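Local structure of tRNA (guanine(26)-N(2))-dimethyltransferase (2DUL) at residues D53-T58 and D119-L124; R123-R128 and H133-D138; R61-A66 and V74-I79; D82-M87 and G104-K109; T149-A154 and G158-T163. The protein probably dimethylates the N2 amine of guanine 26 in a number of tRNAs, using S-adenosyl-L-methionine as the methyl donor. All blocks are in the same frame, centred on the assembly; numbering follows the deposited sequence.

Interaction 1 (D53-T58 and D119-L124); sequences DALSAT and DDANRL
The contact across the segments is van der Waals and centres on the methyl group of A121. Its CB lies 3.7 Å from the backbone oxygen A54 O, and its apolar partner is CD2 of L55 at 4.4 Å, whose side chain reaches in from the next residue. With CG of L55 on the far side from the carbonyl carbon (chi1 -60°), that branch ends near A121. No hydrogen bond joins the two segments directly, and the A54 and A121 CA atoms come within 5.8 Å.

Within 119-124, polar bonds gather at the helix start. D120 is the N-cap: its OD1 accepts from N122 N at 3.1 Å, met from above the carboxylate plane. R123 NH1 forms a salt bridge with D119 OD2 at 3.0 Å, the oxygen lying in the guanidinium plane.

D120 and A121 are predicted to bind S-adenosyl-L-methionine, consistent with the loop after strand 50-53 meeting the start of helix 121-127 at the cofactor edge of a class I methyltransferase sheet. N77, on strand 73-78, links them, its ND2 donating to both A54 O and D119 O. F146 of helix 144-153 touches L55, D120 and A121, while M87 of helix 81-94 packs on S56.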
# COMPACT_ATOMS: atom_id res chain seq x y z
N ASP A 53 5.47 7.27 -12.35
CA ASP A 53 4.05 6.88 -12.32
C ASP A 53 4.08 5.81 -13.42
O ASP A 53 3.93 6.11 -14.60
CB ASP A 53 3.17 8.07 -12.71
CG ASP A 53 1.70 7.71 -12.86
OD1 ASP A 53 1.33 6.57 -12.51
OD2 ASP A 53 0.92 8.57 -13.31
N ALA A 54 4.33 4.56 -13.00
CA ALA A 54 4.49 3.42 -13.91
C ALA A 54 3.38 3.05 -14.89
O ALA A 54 3.67 2.68 -16.03
CB ALA A 54 4.88 2.17 -13.10
N LEU A 55 2.14 3.13 -14.45
CA LEU A 55 0.97 2.81 -15.28
C LEU A 55 0.04 4.01 -15.09
O LEU A 55 -0.88 3.97 -14.27
CB LEU A 55 0.34 1.52 -14.77
CG LEU A 55 1.31 0.33 -14.84
CD1 LEU A 55 1.23 -0.50 -13.57
CD2 LEU A 55 1.01 -0.50 -16.07
N SER A 56 0.30 5.06 -15.86
CA SER A 56 -0.41 6.33 -15.75
C SER A 56 -1.83 6.52 -16.28
O SER A 56 -2.56 7.35 -15.75
CB SER A 56 0.46 7.43 -16.37
OG SER A 56 1.78 7.38 -15.86
N ALA A 57 -2.21 5.80 -17.33
CA ALA A 57 -3.55 5.95 -17.90
C ALA A 57 -3.76 7.40 -18.35
O ALA A 57 -3.22 7.82 -19.38
CB ALA A 57 -4.61 5.56 -16.87
N THR A 58 -4.53 8.18 -17.59
CA THR A 58 -4.79 9.57 -17.96
C THR A 58 -3.61 10.47 -17.58
O THR A 58 -3.49 11.59 -18.09
CB THR A 58 -6.04 10.14 -17.25
OG1 THR A 58 -5.79 10.21 -15.84
CG2 THR A 58 -7.25 9.25 -17.50
N ASP A 119 5.17 2.98 -23.53
CA ASP A 119 5.86 1.69 -23.54
C ASP A 119 5.43 0.79 -22.39
O ASP A 119 4.72 1.23 -21.48
CB ASP A 119 7.37 1.94 -23.46
CG ASP A 119 8.20 0.72 -23.79
OD1 ASP A 119 7.80 -0.08 -24.67
OD2 ASP A 119 9.28 0.56 -23.17
N ASP A 120 5.84 -0.46 -22.45
CA ASP A 120 5.55 -1.43 -21.40
C ASP A 120 6.33 -0.96 -20.17
O ASP A 120 7.51 -0.61 -20.28
CB ASP A 120 6.01 -2.82 -21.84
CG ASP A 120 5.92 -3.86 -20.72
OD1 ASP A 120 5.38 -3.56 -19.64
OD2 ASP A 120 6.40 -4.99 -20.94
N ALA A 121 5.67 -0.92 -19.02
CA ALA A 121 6.32 -0.48 -17.78
C ALA A 121 7.60 -1.26 -17.49
O ALA A 121 8.59 -0.69 -17.03
CB ALA A 121 5.36 -0.60 -16.61
N ASN A 122 7.59 -2.56 -17.76
CA ASN A 122 8.77 -3.39 -17.52
C ASN A 122 9.94 -2.97 -18.41
O ASN A 122 11.10 -3.01 -17.99
CB ASN A 122 8.47 -4.88 -17.76
CG ASN A 122 7.90 -5.56 -16.53
OD1 ASN A 122 8.30 -5.27 -15.40
ND2 ASN A 122 6.98 -6.50 -16.74
N ARG A 123 9.64 -2.55 -19.64
CA ARG A 123 10.70 -2.13 -20.55
C ARG A 123 11.27 -0.79 -20.09
O ARG A 123 12.49 -0.61 -20.06
CB ARG A 123 10.17 -2.02 -21.98
CG ARG A 123 11.24 -1.71 -23.02
CD ARG A 123 10.72 -1.96 -24.43
NE ARG A 123 11.68 -1.62 -25.47
CZ ARG A 123 11.96 -0.38 -25.85
NH1 ARG A 123 11.36 0.65 -25.27
NH2 ARG A 123 12.86 -0.16 -26.81
N LEU A 124 10.40 0.14 -19.71
CA LEU A 124 10.87 1.43 -19.23
C LEU A 124 11.73 1.29 -17.97
O LEU A 124 12.82 1.86 -17.88
CB LEU A 124 9.69 2.37 -18.95
CG LEU A 124 10.07 3.74 -18.35
CD1 LEU A 124 11.06 4.46 -19.26
CD2 LEU A 124 8.81 4.57 -18.17

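Interaction 2 (R123-R128 and H133-D138); sequences RLMAER and HFIDLD
M125 meets I135 and L137 in a purely apolar helix-on-sheet contact: helix 121-127 lies against strand 132-137, the strand that follows it, in the Rossmann-like sheet of a class I methyltransferase. The evidence is a pair of approaches from one side chain, with no hydrogen bond between the segments. M125 SD stands 4.2 Å from CD1 of I135, and the terminal methyl M125 CE lies 4.3 Å from CD2 of L137. The backbones stay well apart, the nearest CA atoms, those of M125 and I135, being 9.5 Å from each other, which leaves the span to the side chains.

The shape of the methionine explains how it reaches two residues. An extended chi2 (-171°) carries SD out from the helix to I135, and the turn at chi3 (-70°) then directs CE to L137. I135 and L137 alternate along the strand with F134 and D136; I135 points at the helix, while L137 sets off to one side and only its end comes near M125. A150 of helix 144-153 touches M125 and L137, and L52 of strand 50-53 touches M125 and I135, so neighbouring elements share this packing.

On the opposite side of the strand the character changes: D136 makes salt bridges with R61 and R228, and D138 makes one with R61, a residue predicted to bind S-adenosyl-L-methionine. The three touching residues are buried and meet through sulfur and methyl groups alone, so the contact has no directional bond; what holds it is probably the burial of apolar surface and the fit of the side chains.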
# COMPACT_ATOMS: atom_id res chain seq x y z
N ARG A 123 9.64 -2.55 -19.64
CA ARG A 123 10.70 -2.13 -20.55
C ARG A 123 11.27 -0.79 -20.09
O ARG A 123 12.49 -0.61 -20.06
CB ARG A 123 10.17 -2.02 -21.98
CG ARG A 123 11.24 -1.71 -23.02
CD ARG A 123 10.72 -1.96 -24.43
NE ARG A 123 11.68 -1.62 -25.47
CZ ARG A 123 11.96 -0.38 -25.85
NH1 ARG A 123 11.36 0.65 -25.27
NH2 ARG A 123 12.86 -0.16 -26.81
N LEU A 124 10.40 0.14 -19.71
CA LEU A 124 10.87 1.43 -19.23
C LEU A 124 11.73 1.29 -17.97
O LEU A 124 12.82 1.86 -17.88
CB LEU A 124 9.69 2.37 -18.95
CG LEU A 124 10.07 3.74 -18.35
CD1 LEU A 124 11.06 4.46 -19.26
CD2 LEU A 124 8.81 4.57 -18.17
N MET A 125 11.25 0.52 -16.99
CA MET A 125 12.00 0.34 -15.75
C MET A 125 13.33 -0.40 -15.97
O MET A 125 14.30 -0.14 -15.25
CB MET A 125 11.14 -0.38 -14.71
CG MET A 125 9.95 0.47 -14.24
SD MET A 125 9.08 -0.22 -12.83
CE MET A 125 8.27 -1.67 -13.59
N ALA A 126 13.36 -1.30 -16.95
CA ALA A 126 14.60 -2.03 -17.25
C ALA A 126 15.62 -1.06 -17.84
O ALA A 126 16.83 -1.23 -17.66
CB ALA A 126 14.31 -3.16 -18.24
N GLU A 127 15.13 -0.05 -18.56
CA GLU A 127 16.00 0.95 -19.17
C GLU A 127 16.54 1.92 -18.11
O GLU A 127 17.65 2.44 -18.25
CB GLU A 127 15.23 1.73 -20.24
CG GLU A 127 14.68 0.86 -21.36
CD GLU A 127 14.00 1.65 -22.47
OE1 GLU A 127 13.10 2.47 -22.16
OE2 GLU A 127 14.35 1.44 -23.65
N ARG A 128 15.77 2.15 -17.05
CA ARG A 128 16.16 3.06 -15.98
C ARG A 128 16.56 2.28 -14.72
O ARG A 128 15.84 2.27 -13.72
CB ARG A 128 15.00 4.01 -15.65
CG ARG A 128 14.53 4.90 -16.80
CD ARG A 128 15.49 6.07 -17.05
NE ARG A 128 16.59 5.70 -17.93
CZ ARG A 128 17.88 5.79 -17.60
NH1 ARG A 128 18.23 6.22 -16.40
NH2 ARG A 128 18.81 5.44 -18.47
N HIS A 133 13.88 7.57 -7.20
CA HIS A 133 13.85 7.69 -5.75
C HIS A 133 12.51 7.13 -5.27
O HIS A 133 12.37 6.72 -4.13
CB HIS A 133 13.97 9.17 -5.34
CG HIS A 133 15.31 9.77 -5.65
ND1 HIS A 133 16.47 9.36 -5.04
CD2 HIS A 133 15.67 10.74 -6.53
CE1 HIS A 133 17.49 10.05 -5.52
NE2 HIS A 133 17.03 10.89 -6.43
N PHE A 134 11.53 7.13 -6.16
CA PHE A 134 10.21 6.61 -5.83
C PHE A 134 9.51 6.10 -7.07
O PHE A 134 9.52 6.74 -8.11
CB PHE A 134 9.33 7.68 -5.16
CG PHE A 134 7.88 7.26 -4.97
CD1 PHE A 134 7.56 6.19 -4.14
CD2 PHE A 134 6.86 7.91 -5.64
CE1 PHE A 134 6.22 5.78 -3.98
CE2 PHE A 134 5.52 7.51 -5.49
CZ PHE A 134 5.20 6.44 -4.66
N ILE A 135 8.92 4.91 -6.95
CA ILE A 135 8.17 4.32 -8.05
C ILE A 135 6.81 3.94 -7.48
O ILE A 135 6.73 3.33 -6.42
CB ILE A 135 8.85 3.03 -8.60
CG1 ILE A 135 10.16 3.38 -9.31
CG2 ILE A 135 7.91 2.32 -9.58
CD1 ILE A 135 10.91 2.17 -9.88
N ASP A 136 5.75 4.32 -8.18
CA ASP A 136 4.40 3.98 -7.74
C ASP A 136 3.80 3.01 -8.76
O ASP A 136 3.60 3.36 -9.92
CB ASP A 136 3.54 5.25 -7.63
CG ASP A 136 2.28 5.02 -6.80
OD1 ASP A 136 1.65 6.02 -6.38
OD2 ASP A 136 1.92 3.85 -6.55
N LEU A 137 3.56 1.79 -8.32
CA LEU A 137 3.00 0.73 -9.15
C LEU A 137 1.52 0.60 -8.83
O LEU A 137 1.16 0.09 -7.76
CB LEU A 137 3.68 -0.61 -8.87
CG LEU A 137 5.14 -0.81 -9.25
CD1 LEU A 137 5.53 -2.27 -8.96
CD2 LEU A 137 5.32 -0.49 -10.74
N ASP A 138 0.68 1.04 -9.75
CA ASP A 138 -0.77 0.98 -9.56
C ASP A 138 -1.43 0.41 -10.82
O ASP A 138 -2.00 1.15 -11.61
CB ASP A 138 -1.30 2.39 -9.30
CG ASP A 138 -2.75 2.40 -8.86
OD1 ASP A 138 -3.05 1.84 -7.78
OD2 ASP A 138 -3.60 2.96 -9.59

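Interaction 3 (R61-A66 and V74-I79); sequences RGIRFA and VWLNDI
V74 and L76 project from their strand into the side of helix 61-66, packing the helix and second strand of the beta-alpha-beta unit formed by strand 50-53, helix 60-68 and strand 73-78. The short axes run almost antiparallel, at 173°, and approach to 8.2 Å, as expected where a crossover helix returns over its own sheet.

The hollow in the helix surface is at G62. Having no side chain, it lets its CA come within 4.2 Å of L76 CG; a CB at this position would clash with that branch point. L76 therefore sits over bare backbone, and its CD2 extends to CG1 of I63, 4.3 Å away, at the margin of the hollow.

V74 is the other bump, and its two methyls divide the work. CG1, opposite the backbone N (chi1 -175°), fits between G62 and CB of F65, while CG2 turns to A66 and lies 4.0 Å from its CB. Replacing V74 with an alanine would probably open a gap between G62, F65 and A66, since both methyls that fill this groove would be gone.

Other elements enclose the same layer: V51 of strand 50-53 touches F65 and V74, and M87 of helix 81-94 packs on L76. The unit also carries R61 and D78, both predicted to bind S-adenosyl-L-methionine. The tightest approach of the interlock brings V74 CG1 to 3.5 Å from the backbone oxygen G62 O.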
# COMPACT_ATOMS: atom_id res chain seq x y z
N ARG A 61 -1.95 10.71 -11.76
CA ARG A 61 -1.03 10.50 -10.64
C ARG A 61 0.25 11.32 -10.80
O ARG A 61 0.61 12.09 -9.92
CB ARG A 61 -0.69 9.02 -10.49
CG ARG A 61 0.04 8.66 -9.19
CD ARG A 61 0.27 7.16 -9.09
NE ARG A 61 -0.99 6.41 -9.07
CZ ARG A 61 -1.66 6.07 -7.98
NH1 ARG A 61 -2.80 5.40 -8.08
NH2 ARG A 61 -1.19 6.38 -6.77
N GLY A 62 0.93 11.15 -11.94
CA GLY A 62 2.16 11.88 -12.19
C GLY A 62 1.95 13.39 -12.23
O GLY A 62 2.79 14.16 -11.75
N ILE A 63 0.83 13.83 -12.80
CA ILE A 63 0.55 15.26 -12.87
C ILE A 63 0.40 15.82 -11.46
O ILE A 63 0.91 16.90 -11.16
CB ILE A 63 -0.73 15.53 -13.69
CG1 ILE A 63 -0.44 15.27 -15.17
CG2 ILE A 63 -1.19 16.98 -13.49
CD1 ILE A 63 -1.68 15.17 -16.04
N ARG A 64 -0.28 15.10 -10.58
CA ARG A 64 -0.44 15.58 -9.21
C ARG A 64 0.91 15.54 -8.48
O ARG A 64 1.19 16.41 -7.65
CB ARG A 64 -1.49 14.76 -8.46
CG ARG A 64 -2.90 14.98 -8.99
CD ARG A 64 -3.94 14.46 -8.03
NE ARG A 64 -3.85 15.13 -6.73
CZ ARG A 64 -4.45 14.69 -5.63
NH1 ARG A 64 -5.19 13.58 -5.66
NH2 ARG A 64 -4.30 15.35 -4.49
N PHE A 65 1.74 14.56 -8.78
CA PHE A 65 3.06 14.49 -8.16
C PHE A 65 3.81 15.77 -8.50
O PHE A 65 4.41 16.42 -7.64
CB PHE A 65 3.87 13.30 -8.71
CG PHE A 65 3.43 11.96 -8.18
CD1 PHE A 65 3.96 10.79 -8.73
CD2 PHE A 65 2.51 11.85 -7.14
CE1 PHE A 65 3.57 9.54 -8.25
CE2 PHE A 65 2.13 10.61 -6.65
CZ PHE A 65 2.66 9.45 -7.21
N ALA A 66 3.78 16.14 -9.78
CA ALA A 66 4.45 17.33 -10.27
C ALA A 66 3.87 18.63 -9.69
O ALA A 66 4.62 19.53 -9.31
CB ALA A 66 4.41 17.37 -11.80
N VAL A 74 9.47 14.00 -13.02
CA VAL A 74 8.36 13.06 -12.97
C VAL A 74 8.16 12.33 -14.29
O VAL A 74 8.01 12.96 -15.33
CB VAL A 74 7.04 13.79 -12.62
CG1 VAL A 74 5.91 12.78 -12.44
CG2 VAL A 74 7.22 14.62 -11.35
N TRP A 75 8.18 11.01 -14.23
CA TRP A 75 7.98 10.19 -15.41
C TRP A 75 6.58 9.59 -15.40
O TRP A 75 6.11 9.08 -14.38
CB TRP A 75 9.01 9.05 -15.46
CG TRP A 75 10.42 9.51 -15.73
CD1 TRP A 75 11.14 10.40 -14.99
CD2 TRP A 75 11.27 9.08 -16.80
NE1 TRP A 75 12.40 10.54 -15.53
CE2 TRP A 75 12.50 9.74 -16.64
CE3 TRP A 75 11.11 8.19 -17.87
CZ2 TRP A 75 13.58 9.55 -17.51
CZ3 TRP A 75 12.18 8.00 -18.74
CH2 TRP A 75 13.40 8.68 -18.56
N LEU A 76 5.91 9.67 -16.54
CA LEU A 76 4.58 9.12 -16.71
C LEU A 76 4.69 8.08 -17.81
O LEU A 76 5.25 8.36 -18.87
CB LEU A 76 3.59 10.20 -17.14
CG LEU A 76 3.29 11.36 -16.17
CD1 LEU A 76 4.44 12.35 -16.20
CD2 LEU A 76 2.00 12.04 -16.60
N ASN A 77 4.18 6.88 -17.57
CA ASN A 77 4.28 5.84 -18.58
C ASN A 77 3.00 5.03 -18.77
O ASN A 77 2.25 4.80 -17.82
CB ASN A 77 5.41 4.87 -18.22
CG ASN A 77 5.53 3.71 -19.20
OD1 ASN A 77 6.08 3.86 -20.29
ND2 ASN A 77 4.99 2.56 -18.82
N ASP A 78 2.77 4.59 -20.00
CA ASP A 78 1.63 3.74 -20.32
C ASP A 78 1.89 3.06 -21.67
O ASP A 78 2.41 3.68 -22.60
CB ASP A 78 0.32 4.53 -20.38
CG ASP A 78 -0.89 3.64 -20.16
OD1 ASP A 78 -1.46 3.68 -19.05
OD2 ASP A 78 -1.27 2.89 -21.09
N ILE A 79 1.52 1.80 -21.77
CA ILE A 79 1.73 1.04 -22.99
C ILE A 79 0.70 1.38 -24.07
O ILE A 79 0.93 1.14 -25.25
CB ILE A 79 1.68 -0.48 -22.70
CG1 ILE A 79 2.14 -1.27 -23.92
CG2 ILE A 79 0.26 -0.88 -22.30
CD1 ILE A 79 2.22 -2.76 -23.68

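Interaction 4 (D82-M87 and G104-K109); sequences DAYELM and GRAILK
The backbones of Y84 and G104 remain apart, with their CA atoms 8.3 Å from each other, and G104 takes a positive phi (70°) just before strand 105-109 begins. One aromatic side chain crosses this distance. Y84 has its CG opposite the backbone N (chi1 177°), which sends the ring out from helix 81-94 to the start of the strand.

The far end of the ring does the touching. CE1 of Y84 lies 3.8 Å from G104 O, and its OH is 3.3 Å from G104 C, so the ring rests obliquely against the peptide between G104 and R105. The hydroxyl also comes to 3.1 Å from R105 N, but the angle is too poor for a hydrogen bond. On the next residue that faces the helix, CB of A106 stands 3.9 Å from Y84 OH. The CB of R105 points away from the helix.

The polar partner of the phenol lies outside both segments: its OH is hydrogen-bonded to E101 OE1. The ring also meets that of H118, with planes about 20° apart, and touches I116, both of strand 113-118. A leucine in place of Y84 would probably leave E101 without this hydroxyl partner and remove the ring from beside the G104 peptide.

Across the two segments, then, the tyrosine meets backbone and methyl by van der Waals contact, while its one polar atom is satisfied by E101. The phenol is buried, and its position is probably set both by packing here and by the hydrogen bond to E101 of strand 100-101.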
# COMPACT_ATOMS: atom_id res chain seq x y z
N ASP A 82 -3.57 5.39 -26.90
CA ASP A 82 -4.63 6.32 -26.52
C ASP A 82 -4.28 7.01 -25.21
O ASP A 82 -4.46 8.21 -25.06
CB ASP A 82 -5.96 5.58 -26.36
CG ASP A 82 -6.55 5.14 -27.69
OD1 ASP A 82 -7.63 4.51 -27.68
OD2 ASP A 82 -5.94 5.44 -28.74
N ALA A 83 -3.77 6.23 -24.25
CA ALA A 83 -3.40 6.78 -22.96
C ALA A 83 -2.25 7.77 -23.15
O ALA A 83 -2.27 8.87 -22.60
CB ALA A 83 -2.98 5.67 -22.01
N TYR A 84 -1.26 7.38 -23.95
CA TYR A 84 -0.11 8.24 -24.22
C TYR A 84 -0.54 9.59 -24.80
O TYR A 84 -0.08 10.64 -24.36
CB TYR A 84 0.85 7.54 -25.18
CG TYR A 84 2.05 8.38 -25.58
CD1 TYR A 84 3.02 8.73 -24.64
CD2 TYR A 84 2.21 8.82 -26.89
CE1 TYR A 84 4.13 9.50 -25.00
CE2 TYR A 84 3.32 9.59 -27.26
CZ TYR A 84 4.27 9.93 -26.31
OH TYR A 84 5.37 10.67 -26.68
N GLU A 85 -1.43 9.55 -25.79
CA GLU A 85 -1.91 10.78 -26.41
C GLU A 85 -2.63 11.66 -25.39
O GLU A 85 -2.45 12.88 -25.38
CB GLU A 85 -2.87 10.46 -27.56
CG GLU A 85 -2.20 9.85 -28.78
CD GLU A 85 -1.14 10.76 -29.38
OE1 GLU A 85 -1.44 11.94 -29.64
OE2 GLU A 85 0.00 10.28 -29.59
N LEU A 86 -3.42 11.04 -24.52
CA LEU A 86 -4.16 11.78 -23.51
C LEU A 86 -3.24 12.33 -22.43
O LEU A 86 -3.47 13.41 -21.89
CB LEU A 86 -5.23 10.88 -22.88
CG LEU A 86 -6.15 11.56 -21.86
CD1 LEU A 86 -6.76 12.81 -22.48
CD2 LEU A 86 -7.24 10.58 -21.43
N MET A 87 -2.18 11.58 -22.12
CA MET A 87 -1.22 12.03 -21.12
C MET A 87 -0.55 13.32 -21.58
O MET A 87 -0.42 14.26 -20.81
CB MET A 87 -0.19 10.92 -20.86
CG MET A 87 -0.73 9.76 -20.02
SD MET A 87 0.24 8.23 -20.09
CE MET A 87 1.70 8.73 -19.31
N GLY A 104 7.84 8.14 -29.36
CA GLY A 104 7.14 7.65 -28.19
C GLY A 104 7.58 8.21 -26.85
O GLY A 104 7.32 7.60 -25.81
N ARG A 105 8.23 9.37 -26.87
CA ARG A 105 8.67 10.01 -25.63
C ARG A 105 8.61 11.54 -25.78
O ARG A 105 9.15 12.10 -26.74
CB ARG A 105 10.10 9.55 -25.30
CG ARG A 105 10.73 10.24 -24.11
CD ARG A 105 12.01 9.53 -23.70
NE ARG A 105 11.73 8.27 -23.02
CZ ARG A 105 12.56 7.23 -22.98
NH1 ARG A 105 12.22 6.13 -22.33
NH2 ARG A 105 13.73 7.30 -23.60
N ALA A 106 7.95 12.20 -24.84
CA ALA A 106 7.81 13.65 -24.86
C ALA A 106 8.34 14.21 -23.56
O ALA A 106 7.96 13.76 -22.48
CB ALA A 106 6.34 14.04 -25.05
N ILE A 107 9.21 15.22 -23.65
CA ILE A 107 9.82 15.79 -22.47
C ILE A 107 9.66 17.30 -22.34
O ILE A 107 9.88 18.03 -23.30
CB ILE A 107 11.33 15.45 -22.46
CG1 ILE A 107 11.50 13.93 -22.58
CG2 ILE A 107 11.98 15.96 -21.18
CD1 ILE A 107 12.94 13.48 -22.75
N LEU A 108 9.28 17.74 -21.15
CA LEU A 108 9.10 19.17 -20.87
C LEU A 108 10.12 19.55 -19.80
O LEU A 108 10.09 19.01 -18.70
CB LEU A 108 7.69 19.44 -20.36
CG LEU A 108 7.32 20.88 -19.99
CD1 LEU A 108 7.38 21.80 -21.21
CD2 LEU A 108 5.92 20.90 -19.39
N LYS A 109 11.02 20.47 -20.12
CA LYS A 109 12.04 20.85 -19.14
C LYS A 109 11.78 22.19 -18.46
O LYS A 109 12.49 23.17 -18.70
CB LYS A 109 13.42 20.86 -19.81
CG LYS A 109 13.86 19.49 -20.32
CD LYS A 109 15.34 19.46 -20.71
CE LYS A 109 15.78 18.04 -21.06
NZ LYS A 109 17.23 17.95 -21.39

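Interaction 5 (T149-A154 and G158-T163); sequences TALRSA and GILGVT
L160 presents its two methyls to two successive residues of helix 144-153, A150 and L151. Its CG stands opposite the backbone N (chi1 -170°), and the fork beyond it separates the partners: CD1 lies 3.9 Å from CB of A150, whereas CD2 lies 4.0 Å from CD2 of L151.

The two leucines are turned differently. Their side chains cross at about a right angle, so they meet through one methyl each instead of lying alongside. L151 leaves the helix obliquely and only its end nears the strand; its CG is opposite the carbonyl carbon (chi1 -77°), beside the backbone N. A150, by contrast, has its CB pointing toward the strand, and its short methyl lets CD1 of L160 come close to the helix surface.

At the end of the helix the chain leaves helical geometry at A154, whose CB faces G158. The absence of a side chain on G158 matters for this approach, since a CB there would stand only 3.4 Å from that of A154. The last turn is held by backbone bonds, T149 O accepting from both R152 N and S153 N. No hydrogen bond links the two segments, which bury 186 Å² between them.

Helix 144-153 and strand 158-164 are thus joined through a short connection. Strand 132-137 lies on one flank of 158-164, with I135 touching S153; strand 226-235 lies on the other, where V231 meets L160 and L233 meets L151. Helix 192-209 adds Y207 and A208 against L151.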
# COMPACT_ATOMS: atom_id res chain seq x y z
N THR A 149 11.13 -6.00 -11.66
CA THR A 149 11.80 -4.94 -12.40
C THR A 149 11.79 -3.63 -11.61
O THR A 149 12.76 -2.88 -11.63
CB THR A 149 11.16 -4.73 -13.79
OG1 THR A 149 11.14 -5.98 -14.49
CG2 THR A 149 11.98 -3.73 -14.61
N ALA A 150 10.69 -3.36 -10.91
CA ALA A 150 10.63 -2.13 -10.12
C ALA A 150 11.72 -2.17 -9.04
O ALA A 150 12.31 -1.14 -8.71
CB ALA A 150 9.26 -1.98 -9.47
N LEU A 151 11.98 -3.36 -8.51
CA LEU A 151 12.98 -3.53 -7.47
C LEU A 151 14.40 -3.30 -7.99
O LEU A 151 15.34 -3.15 -7.20
CB LEU A 151 12.87 -4.92 -6.84
CG LEU A 151 11.71 -5.06 -5.85
CD1 LEU A 151 11.48 -6.53 -5.51
CD2 LEU A 151 12.03 -4.25 -4.59
N ARG A 152 14.56 -3.28 -9.31
CA ARG A 152 15.86 -3.02 -9.93
C ARG A 152 15.93 -1.58 -10.45
O ARG A 152 17.02 -1.00 -10.54
CB ARG A 152 16.11 -4.00 -11.09
CG ARG A 152 16.60 -5.38 -10.65
CD ARG A 152 16.84 -6.32 -11.84
NE ARG A 152 15.61 -6.99 -12.25
CZ ARG A 152 14.94 -6.74 -13.37
NH1 ARG A 152 15.37 -5.82 -14.22
NH2 ARG A 152 13.82 -7.40 -13.62
N SER A 153 14.78 -1.00 -10.77
CA SER A 153 14.69 0.37 -11.28
C SER A 153 14.77 1.43 -10.17
O SER A 153 15.27 2.54 -10.40
CB SER A 153 13.39 0.54 -12.06
OG SER A 153 13.32 1.81 -12.70
N ALA A 154 14.26 1.12 -8.99
CA ALA A 154 14.33 2.06 -7.87
C ALA A 154 15.77 2.07 -7.37
O ALA A 154 16.50 1.10 -7.57
CB ALA A 154 13.40 1.60 -6.75
N GLY A 158 15.77 3.50 -2.40
CA GLY A 158 14.56 4.12 -2.91
C GLY A 158 13.29 3.73 -2.18
O GLY A 158 13.31 2.95 -1.23
N ILE A 159 12.18 4.30 -2.64
CA ILE A 159 10.89 4.03 -2.05
C ILE A 159 10.00 3.38 -3.09
O ILE A 159 9.99 3.79 -4.25
CB ILE A 159 10.20 5.33 -1.59
CG1 ILE A 159 11.11 6.06 -0.60
CG2 ILE A 159 8.84 5.02 -0.99
CD1 ILE A 159 10.73 7.51 -0.39
N LEU A 160 9.27 2.36 -2.68
CA LEU A 160 8.39 1.68 -3.60
C LEU A 160 6.95 1.74 -3.10
O LEU A 160 6.68 1.40 -1.95
CB LEU A 160 8.82 0.22 -3.78
CG LEU A 160 8.16 -0.60 -4.89
CD1 LEU A 160 8.39 0.07 -6.24
CD2 LEU A 160 8.76 -2.01 -4.89
N GLY A 161 6.05 2.18 -3.97
CA GLY A 161 4.65 2.23 -3.61
C GLY A 161 3.97 1.17 -4.46
O GLY A 161 4.08 1.20 -5.68
N VAL A 162 3.30 0.23 -3.82
CA VAL A 162 2.64 -0.84 -4.56
C VAL A 162 1.18 -0.98 -4.17
O VAL A 162 0.83 -0.91 -3.00
CB VAL A 162 3.34 -2.20 -4.30
CG1 VAL A 162 2.79 -3.25 -5.26
CG2 VAL A 162 4.85 -2.06 -4.45
N THR A 163 0.34 -1.18 -5.18
CA THR A 163 -1.09 -1.36 -4.94
C THR A 163 -1.54 -2.66 -5.59
O THR A 163 -1.12 -3.00 -6.70
CB THR A 163 -1.93 -0.21 -5.54
OG1 THR A 163 -1.55 1.03 -4.95
CG2 THR A 163 -3.41 -0.45 -5.28

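Interactions 1, 2, 3 and 5 are buried, whereas interaction 4 is only partly so, toward the sheet edge. Interactions 1 and 2 share helix 121-127 and meet where A54 CB packs on L137 CD2, at 3.6 Å. Interactions 2 and 5 join through neighbouring strands, L137 N lying 2.7 Å from G161 O, a probable hydrogen bond. Interaction 3 bears on interactions 1 and 2: R61 bridges to D136 and D138, while the backbone of 74-79 pairs with 53-58. Apolar side chains meet each other in interactions 2 and 5, with a sulfur in interaction 2; in interaction 3 they also fit against bare G62 backbone. Loop backbone enters interaction 1, and a phenol against a peptide marks interaction 4.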